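Local coordinates for protein ubiquitin-like-specific protease 2 (Saccharomyces cerevisiae, PDB 5LNB) that removes SUMO from modified proteins as a cysteine protease of the Ulp1 (C48) family, this chain holding its catalytic domain, at residues P157-H171 against Q198-M212. Residues are numbered along the deposited sequence; the frame is centred on the assembly and turned at random.
Sequences PLVNILTFDSLRQTH and QIKMKTCPVPQQPNM
Val-159 to Thr-163 pair in parallel with Ile-199 to Thr-203, and backbone bonds run from Val-159 N to Gln-198 O (2.8 Å) up to Cys-204 N on Thr-163 O (2.7 Å). Ile-161 O is gripped twice, by Lys-202 N and, from the opposite face of its plane, by Thr-163 OG1. At the start of the pairing the amide of Gln-198 reaches across: NE2 gives a bond to Pro-157 O (2.8 Å, 165° at the hydrogen) in the carbonyl plane. With an alanine in place of Gln-198, Pro-157 O would probably lose this donor, leaving the approach to strand 159-164 freer to shift. Past the strands, water 1 bridges Asp-165 N and Cys-204 O, and a direct backbone bond returns at Gln-209 N to Ser-166 O (3.1 Å).

Side-chain packing lies on both faces. On one, Ile-161 CD1 meets Ile-199 CG2 at 3.7 Å; farther along, Met-201, its CG anti to the backbone N (chi1 179°), sets CG against Thr-163 OG1 and SD 3.5 Å from His-171 C. On the face of Leu-162, Cys-204 SG rests on Leu-162 CB (3.8 Å); past the strand, Val-206 CG1 touches Phe-164 CB.

His-171 NE2 donates to the anti side of Asp-165 OD2 (2.6 Å), tilted out of the carboxylate plane though OD2 lies in the ring plane. His-122 NE2 and Leu-167 N both bond OD1; with Cys-215 at the start of helix 215-228 this is consistent with the His-Asp-Cys catalytic triad of the family.

The two strands and helix 172-190 form a beta-alpha-beta unit. Strand 199-203 is outermost in the mixed sheet, strand 159-164 also pairs antiparallel with 122-129, and Trp-237 of helix 230-238 covers Leu-162, Cys-204 and Val-206.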
loop_
_atom_site.group_PDB
_atom_site.type_symbol
_atom_site.label_atom_id
_atom_site.label_comp_id
_atom_site.label_asym_id
_atom_site.label_seq_id
_atom_site.Cartn_x
_atom_site.Cartn_y
_atom_site.Cartn_z
ATOM N N PRO A 157 -24.613 -3.826 -6.023
ATOM C CA PRO A 157 -23.167 -3.679 -6.255
ATOM C C PRO A 157 -22.471 -3.123 -5.019
ATOM O O PRO A 157 -22.649 -1.937 -4.745
ATOM C CB PRO A 157 -23.084 -2.677 -7.418
ATOM C CG PRO A 157 -24.521 -2.356 -7.809
ATOM C CD PRO A 157 -25.387 -2.745 -6.653
ATOM N N LEU A 158 -21.722 -3.949 -4.286
ATOM C CA LEU A 158 -21.139 -3.555 -3.008
ATOM C C LEU A 158 -19.671 -3.186 -3.169
ATOM O O LEU A 158 -18.887 -3.963 -3.721
ATOM C CB LEU A 158 -21.275 -4.675 -1.977
ATOM C CG LEU A 158 -22.690 -4.886 -1.434
ATOM C CD1 LEU A 158 -22.684 -5.966 -0.360
ATOM C CD2 LEU A 158 -23.238 -3.575 -0.882
ATOM N N VAL A 159 -19.305 -2.010 -2.672
ATOM C CA VAL A 159 -17.912 -1.582 -2.629
ATOM C C VAL A 159 -17.288 -2.150 -1.362
ATOM O O VAL A 159 -17.791 -1.917 -0.258
ATOM C CB VAL A 159 -17.806 -0.051 -2.659
ATOM C CG1 VAL A 159 -16.347 0.395 -2.539
ATOM C CG2 VAL A 159 -18.511 0.533 -3.914
ATOM N N ASN A 160 -16.199 -2.900 -1.515
ATOM C CA ASN A 160 -15.550 -3.567 -0.393
ATOM C C ASN A 160 -14.226 -2.878 -0.125
ATOM O O ASN A 160 -13.367 -2.800 -1.014
ATOM C CB ASN A 160 -15.340 -5.058 -0.668
ATOM C CG ASN A 160 -16.649 -5.813 -0.836
ATOM O OD1 ASN A 160 -17.608 -5.576 -0.110
ATOM N ND2 ASN A 160 -16.697 -6.717 -1.804
ATOM N N ILE A 161 -14.069 -2.353 1.081
ATOM C CA ILE A 161 -12.807 -1.776 1.518
ATOM C C ILE A 161 -12.091 -2.870 2.296
ATOM O O ILE A 161 -12.392 -3.112 3.466
ATOM C CB ILE A 161 -13.012 -0.511 2.350
ATOM C CG1 ILE A 161 -13.772 0.537 1.515
ATOM C CG2 ILE A 161 -11.657 0.023 2.855
ATOM C CD1 ILE A 161 -14.131 1.790 2.271
ATOM N N LEU A 162 -11.167 -3.560 1.629
ATOM C CA LEU A 162 -10.462 -4.687 2.231
ATOM C C LEU A 162 -9.358 -4.146 3.136
ATOM O O LEU A 162 -8.361 -3.598 2.651
ATOM C CB LEU A 162 -9.913 -5.598 1.136
ATOM C CG LEU A 162 -10.922 -6.035 0.063
ATOM C CD1 LEU A 162 -10.242 -6.861 -1.038
ATOM C CD2 LEU A 162 -12.095 -6.812 0.675
ATOM N N THR A 163 -9.541 -4.287 4.449
ATOM C CA THR A 163 -8.694 -3.669 5.466
ATOM C C THR A 163 -7.933 -4.749 6.229
ATOM O O THR A 163 -8.544 -5.689 6.756
ATOM C CB THR A 163 -9.539 -2.843 6.444
ATOM O OG1 THR A 163 -10.429 -2.000 5.709
ATOM C CG2 THR A 163 -8.659 -1.971 7.333
ATOM N N PHE A 164 -6.605 -4.613 6.306
ATOM C CA PHE A 164 -5.777 -5.656 6.903
ATOM C C PHE A 164 -4.696 -5.040 7.787
ATOM O O PHE A 164 -4.064 -4.042 7.425
ATOM C CB PHE A 164 -5.157 -6.567 5.827
ATOM C CG PHE A 164 -4.684 -5.831 4.592
ATOM C CD1 PHE A 164 -3.331 -5.538 4.414
ATOM C CD2 PHE A 164 -5.589 -5.427 3.614
ATOM C CE1 PHE A 164 -2.890 -4.866 3.283
ATOM C CE2 PHE A 164 -5.154 -4.744 2.484
ATOM C CZ PHE A 164 -3.799 -4.468 2.314
ATOM N N ASP A 165 -4.505 -5.648 8.955
ATOM C CA ASP A 165 -3.692 -5.085 10.023
ATOM C C ASP A 165 -3.003 -6.238 10.739
ATOM O O ASP A 165 -3.664 -7.201 11.130
ATOM C CB ASP A 165 -4.574 -4.291 10.998
ATOM C CG ASP A 165 -3.788 -3.618 12.112
ATOM O OD1 ASP A 165 -2.539 -3.697 12.139
ATOM O OD2 ASP A 165 -4.441 -2.987 12.968
ATOM N N SER A 166 -1.684 -6.140 10.904
ATOM C CA SER A 166 -0.962 -7.177 11.621
ATOM C C SER A 166 -1.254 -7.151 13.114
ATOM O O SER A 166 -1.006 -8.152 13.791
ATOM C CB SER A 166 0.545 -7.052 11.375
ATOM O OG SER A 166 0.993 -5.743 11.671
ATOM N N LEU A 167 -1.771 -6.045 13.647
ATOM C CA LEU A 167 -2.234 -6.036 15.030
ATOM C C LEU A 167 -3.671 -6.555 15.106
ATOM O O LEU A 167 -4.394 -6.612 14.105
ATOM C CB LEU A 167 -2.139 -4.633 15.636
ATOM C CG LEU A 167 -0.729 -4.016 15.609
ATOM C CD1 LEU A 167 -0.691 -2.654 16.295
ATOM C CD2 LEU A 167 0.317 -4.965 16.226
ATOM N N ARG A 168 -4.083 -6.940 16.315
ATOM C CA ARG A 168 -5.408 -7.531 16.516
ATOM C C ARG A 168 -6.432 -6.416 16.742
ATOM O O ARG A 168 -6.897 -6.158 17.855
ATOM C CB ARG A 168 -5.370 -8.530 17.669
ATOM C CG ARG A 168 -4.594 -9.805 17.324
ATOM C CD ARG A 168 -4.456 -10.734 18.515
ATOM N NE ARG A 168 -5.759 -11.180 19.001
ATOM C CZ ARG A 168 -6.245 -12.408 18.839
ATOM N NH1 ARG A 168 -5.531 -13.332 18.208
ATOM N NH2 ARG A 168 -7.443 -12.716 19.321
ATOM N N GLN A 169 -6.799 -5.754 15.646
ATOM C CA GLN A 169 -7.648 -4.574 15.703
ATOM C C GLN A 169 -8.532 -4.503 14.466
ATOM O O GLN A 169 -8.155 -4.956 13.381
ATOM C CB GLN A 169 -6.835 -3.277 15.784
ATOM C CG GLN A 169 -5.914 -3.157 16.975
ATOM C CD GLN A 169 -5.183 -1.823 17.012
ATOM O OE1 GLN A 169 -5.534 -0.881 16.298
ATOM N NE2 GLN A 169 -4.158 -1.742 17.844
ATOM N N THR A 170 -9.696 -3.887 14.642
ATOM C CA THR A 170 -10.621 -3.560 13.571
ATOM C C THR A 170 -10.725 -2.040 13.480
ATOM O O THR A 170 -10.483 -1.331 14.463
ATOM C CB THR A 170 -11.991 -4.195 13.822
ATOM O OG1 THR A 170 -12.556 -3.641 15.016
ATOM C CG2 THR A 170 -11.851 -5.716 14.000
ATOM N N HIS A 171 -11.078 -1.531 12.303
ATOM C CA HIS A 171 -10.829 -0.124 12.004
ATOM C C HIS A 171 -12.054 0.570 11.434
ATOM O O HIS A 171 -11.957 1.402 10.534
ATOM C CB HIS A 171 -9.638 0.009 11.061
ATOM C CG HIS A 171 -8.370 -0.516 11.646
ATOM N ND1 HIS A 171 -7.747 0.084 12.719
ATOM C CD2 HIS A 171 -7.625 -1.603 11.336
ATOM C CE1 HIS A 171 -6.660 -0.598 13.032
ATOM N NE2 HIS A 171 -6.562 -1.625 12.207
ATOM N N GLN A 198 -23.898 0.961 0.678
ATOM C CA GLN A 198 -23.280 0.192 -0.395
ATOM C C GLN A 198 -21.791 -0.030 -0.176
ATOM O O GLN A 198 -21.176 -0.797 -0.926
ATOM C CB GLN A 198 -23.474 0.910 -1.732
ATOM C CG GLN A 198 -24.585 0.392 -2.611
ATOM C CD GLN A 198 -24.606 1.115 -3.959
ATOM O OE1 GLN A 198 -25.071 2.256 -4.062
ATOM N NE2 GLN A 198 -24.076 0.462 -4.990
ATOM N N ILE A 199 -21.200 0.619 0.822
ATOM C CA ILE A 199 -19.761 0.581 1.061
ATOM C C ILE A 199 -19.516 -0.181 2.357
ATOM O O ILE A 199 -20.003 0.216 3.425
ATOM C CB ILE A 199 -19.170 1.997 1.119
ATOM C CG1 ILE A 199 -19.663 2.819 -0.082
ATOM C CG2 ILE A 199 -17.645 1.954 1.166
ATOM C CD1 ILE A 199 -19.187 4.223 -0.069
ATOM N N LYS A 200 -18.762 -1.272 2.263
ATOM C CA LYS A 200 -18.558 -2.185 3.378
ATOM C C LYS A 200 -17.072 -2.305 3.667
ATOM O O LYS A 200 -16.283 -2.635 2.772
ATOM C CB LYS A 200 -19.163 -3.557 3.079
ATOM C CG LYS A 200 -20.680 -3.535 2.953
ATOM C CD LYS A 200 -21.333 -2.901 4.186
ATOM C CE LYS A 200 -22.851 -2.787 4.048
ATOM N NZ LYS A 200 -23.415 -1.867 5.077
ATOM N N MET A 201 -16.691 -2.021 4.908
ATOM C CA MET A 201 -15.367 -2.388 5.376
ATOM C C MET A 201 -15.350 -3.883 5.665
ATOM O O MET A 201 -16.238 -4.394 6.356
ATOM C CB MET A 201 -14.984 -1.599 6.627
ATOM C CG MET A 201 -13.605 -2.003 7.145
ATOM S SD MET A 201 -13.213 -1.486 8.827
ATOM C CE MET A 201 -14.400 -2.432 9.788
ATOM N N LYS A 202 -14.362 -4.589 5.117
ATOM C CA LYS A 202 -14.184 -6.012 5.375
ATOM C C LYS A 202 -12.841 -6.197 6.065
ATOM O O LYS A 202 -11.799 -5.851 5.499
ATOM C CB LYS A 202 -14.257 -6.826 4.081
ATOM C CG LYS A 202 -15.541 -6.619 3.270
ATOM C CD LYS A 202 -16.718 -7.415 3.820
ATOM C CE LYS A 202 -17.961 -7.207 2.968
ATOM N NZ LYS A 202 -19.181 -7.903 3.502
ATOM N N THR A 203 -12.871 -6.703 7.296
ATOM C CA THR A 203 -11.665 -6.960 8.083
ATOM C C THR A 203 -11.017 -8.226 7.547
ATOM O O THR A 203 -11.580 -9.316 7.675
ATOM C CB THR A 203 -12.014 -7.108 9.567
ATOM O OG1 THR A 203 -12.476 -5.855 10.081
ATOM C CG2 THR A 203 -10.802 -7.561 10.379
ATOM N N CYS A 204 -9.850 -8.093 6.938
ATOM C CA CYS A 204 -9.277 -9.244 6.262
ATOM C C CYS A 204 -8.126 -9.824 7.063
ATOM O O CYS A 204 -7.203 -9.088 7.429
ATOM C CB CYS A 204 -8.801 -8.856 4.859
ATOM S SG CYS A 204 -10.147 -8.251 3.823
ATOM N N PRO A 205 -8.132 -11.130 7.329
ATOM C CA PRO A 205 -7.066 -11.730 8.148
ATOM C C PRO A 205 -5.736 -11.809 7.405
ATOM O O PRO A 205 -5.659 -12.293 6.274
ATOM C CB PRO A 205 -7.614 -13.127 8.470
ATOM C CG PRO A 205 -8.524 -13.427 7.338
ATOM C CD PRO A 205 -9.152 -12.115 6.938
ATOM N N VAL A 206 -4.684 -11.337 8.066
ATOM C CA VAL A 206 -3.303 -11.469 7.613
ATOM C C VAL A 206 -2.490 -11.952 8.808
ATOM O O VAL A 206 -2.982 -11.881 9.942
ATOM C CB VAL A 206 -2.756 -10.138 7.075
ATOM C CG1 VAL A 206 -3.354 -9.815 5.698
ATOM C CG2 VAL A 206 -3.014 -9.012 8.086
ATOM N N PRO A 207 -1.256 -12.427 8.634
ATOM C CA PRO A 207 -0.488 -12.878 9.800
ATOM C C PRO A 207 -0.487 -11.800 10.872
ATOM O O PRO A 207 -0.415 -10.606 10.583
ATOM C CB PRO A 207 0.917 -13.129 9.240
ATOM C CG PRO A 207 0.708 -13.307 7.751
ATOM C CD PRO A 207 -0.433 -12.388 7.414
ATOM N N GLN A 208 -0.622 -12.223 12.115
ATOM C CA GLN A 208 -0.677 -11.313 13.243
ATOM C C GLN A 208 0.582 -11.457 14.082
ATOM O O GLN A 208 1.044 -12.571 14.352
ATOM C CB GLN A 208 -1.922 -11.573 14.096
ATOM C CG GLN A 208 -3.204 -11.358 13.296
ATOM C CD GLN A 208 -4.440 -11.396 14.148
ATOM O OE1 GLN A 208 -5.229 -10.447 14.155
ATOM N NE2 GLN A 208 -4.629 -12.496 14.874
ATOM N N GLN A 209 1.128 -10.321 14.479
ATOM C CA GLN A 209 2.313 -10.240 15.315
ATOM C C GLN A 209 2.225 -8.907 16.047
ATOM O O GLN A 209 2.068 -7.866 15.400
ATOM C CB GLN A 209 3.584 -10.354 14.463
ATOM C CG GLN A 209 4.787 -10.985 15.170
ATOM C CD GLN A 209 5.453 -10.029 16.135
ATOM O OE1 GLN A 209 5.395 -8.811 15.950
ATOM N NE2 GLN A 209 6.083 -10.573 17.179
ATOM N N PRO A 210 2.322 -8.890 17.373
ATOM C CA PRO A 210 1.947 -7.696 18.144
ATOM C C PRO A 210 2.977 -6.571 18.180
ATOM O O PRO A 210 2.746 -5.596 18.900
ATOM C CB PRO A 210 1.714 -8.266 19.552
ATOM C CG PRO A 210 2.578 -9.466 19.626
ATOM C CD PRO A 210 2.652 -10.038 18.237
ATOM N N ASN A 211 4.087 -6.623 17.436
ATOM C CA ASN A 211 5.051 -5.513 17.417
ATOM C C ASN A 211 4.501 -4.383 16.560
ATOM O O ASN A 211 4.492 -4.488 15.330
ATOM C CB ASN A 211 6.398 -5.938 16.840
ATOM C CG ASN A 211 7.057 -7.057 17.610
ATOM O OD1 ASN A 211 6.677 -7.381 18.735
ATOM N ND2 ASN A 211 8.058 -7.664 16.991
ATOM N N MET A 212 4.092 -3.277 17.179
ATOM C CA MET A 212 3.558 -2.185 16.371
ATOM C C MET A 212 4.607 -1.649 15.398
ATOM O O MET A 212 4.289 -1.328 14.247
ATOM C CB MET A 212 3.022 -1.057 17.255
ATOM C CG MET A 212 2.287 0.016 16.437
ATOM S SD MET A 212 1.219 1.064 17.434
ATOM C CE MET A 212 2.432 2.025 18.328
HETATM O O HOH W 1 -6.782 -7.338 9.542
HETATM O O HOH W 2 -5.546 -9.906 10.794
HETATM O O HOH W 3 3.017 -6.020 13.525
HETATM O O HOH W 4 -10.844 -3.585 10.177
#